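Local coordinates for protein putative tetR-family transcriptional regulator (Streptomyces coelicolor, PDB 3FIW) that probably binds DNA at cis-regulatory sites as a TetR-family transcriptional regulator, most likely acting as a repressor, at residues A[137-140]-A[141-145]. Residues are numbered along the deposited sequence; the frame is centred on the assembly and turned at random.
Sequences MDFL and VASGV
S143 sits against F139 at the C-terminal end of helix 130-142, where the chain turns out of its last helical turn. Two regular backbone bonds lead up to this point. V141 N donates to M137 O at 2.9 Å, and A142 N donates to D138 O at 2.7 Å. Both are close to straight.

The next turn departs from this pattern. S143 N makes only weak bonds, one to F139 O and one to L140 O. The hydroxyl S143 OG also lies 2.5 Å from F139 O, a distance so short that its exact geometry is doubtful. A chi1 of -54° sets OG beside its own backbone N, which lets both approach F139 O, the N-H only weakly. V145 N then bonds to L140 O at 3.0 Å, and G144 N bonds to V141 O at 3.0 Å. These two bonds and the positive phi of G144 (100°) make a Schellman motif. A side chain at this position would be jammed against the carbonyl oxygen of S143, which favours glycine.

S143 OG lies over one face of the F139 ring, 3.6 Å above the plane and over its centre. The ring has CG anti to its backbone N (chi1 168°), which swings it beneath S143. W99 meets the F139 ring edge-to-face, and W96 of helix 96-112 also touches it. An alanine here would probably open a gap beside W96 and W99 and leave S143 OG without the face beneath it.

L140 and V145 run side by side, with CD2 of L140 4.1 Å from CG2 of V145. Both also touch W96, and V145 packs on V208 of the second subunit.

Bonds from the turn, some of them weak, thus end the helix at the carbonyls of F139, L140 and V141, while the buried F139, L140 and V145 pack on W96 of helix 96-112.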
# COMPACT_ATOMS: atom_id res chain seq x y z
N MSE A 137 -9.54 14.79 14.30
CA MSE A 137 -8.43 15.72 14.42
C MSE A 137 -8.57 16.66 15.61
O MSE A 137 -7.59 16.86 16.32
CB MSE A 137 -8.27 16.53 13.15
CG MSE A 137 -6.85 17.03 12.98
SE MSE A 137 -5.67 15.51 12.60
CE MSE A 137 -6.35 14.81 10.87
N ASP A 138 -9.78 17.23 15.83
CA ASP A 138 -10.06 18.09 16.98
C ASP A 138 -9.79 17.41 18.30
O ASP A 138 -9.19 18.00 19.20
CB ASP A 138 -11.52 18.57 16.97
CG ASP A 138 -11.78 19.67 15.95
OD1 ASP A 138 -12.98 19.90 15.61
OD2 ASP A 138 -10.77 20.30 15.49
N PHE A 139 -10.22 16.16 18.41
CA PHE A 139 -9.91 15.34 19.58
C PHE A 139 -8.41 15.22 19.87
O PHE A 139 -8.00 15.30 21.02
CB PHE A 139 -10.52 13.95 19.41
CG PHE A 139 -10.03 12.97 20.42
CD1 PHE A 139 -10.51 13.01 21.75
CD2 PHE A 139 -9.04 12.05 20.08
CE1 PHE A 139 -10.04 12.09 22.72
CE2 PHE A 139 -8.57 11.12 21.00
CZ PHE A 139 -9.08 11.14 22.35
N LEU A 140 -7.61 15.00 18.82
CA LEU A 140 -6.16 14.84 18.96
C LEU A 140 -5.53 16.18 19.37
O LEU A 140 -4.64 16.23 20.22
CB LEU A 140 -5.52 14.31 17.65
CG LEU A 140 -5.66 12.81 17.33
CD1 LEU A 140 -5.12 12.50 15.95
CD2 LEU A 140 -4.93 11.95 18.40
N VAL A 141 -5.99 17.25 18.76
CA VAL A 141 -5.53 18.60 19.14
C VAL A 141 -5.94 18.93 20.58
O VAL A 141 -5.10 19.39 21.36
CB VAL A 141 -6.05 19.67 18.17
CG1 VAL A 141 -5.69 21.13 18.66
CG2 VAL A 141 -5.58 19.40 16.72
N ALA A 142 -7.20 18.70 20.94
CA ALA A 142 -7.64 18.94 22.32
C ALA A 142 -6.96 18.01 23.35
O ALA A 142 -6.97 18.29 24.53
CB ALA A 142 -9.17 18.91 22.45
N SER A 143 -6.34 16.92 22.89
CA SER A 143 -5.61 16.01 23.77
C SER A 143 -4.15 16.47 23.94
O SER A 143 -3.39 15.87 24.69
CB SER A 143 -5.67 14.57 23.23
OG SER A 143 -7.02 14.20 23.02
N GLY A 144 -3.77 17.52 23.24
CA GLY A 144 -2.41 18.02 23.36
C GLY A 144 -1.46 17.60 22.26
O GLY A 144 -0.31 18.02 22.27
N VAL A 145 -1.90 16.74 21.32
CA VAL A 145 -1.12 16.48 20.10
C VAL A 145 -1.08 17.74 19.20
O VAL A 145 -2.13 18.25 18.79
CB VAL A 145 -1.67 15.24 19.28
CG1 VAL A 145 -0.73 14.90 18.12
CG2 VAL A 145 -1.91 13.99 20.17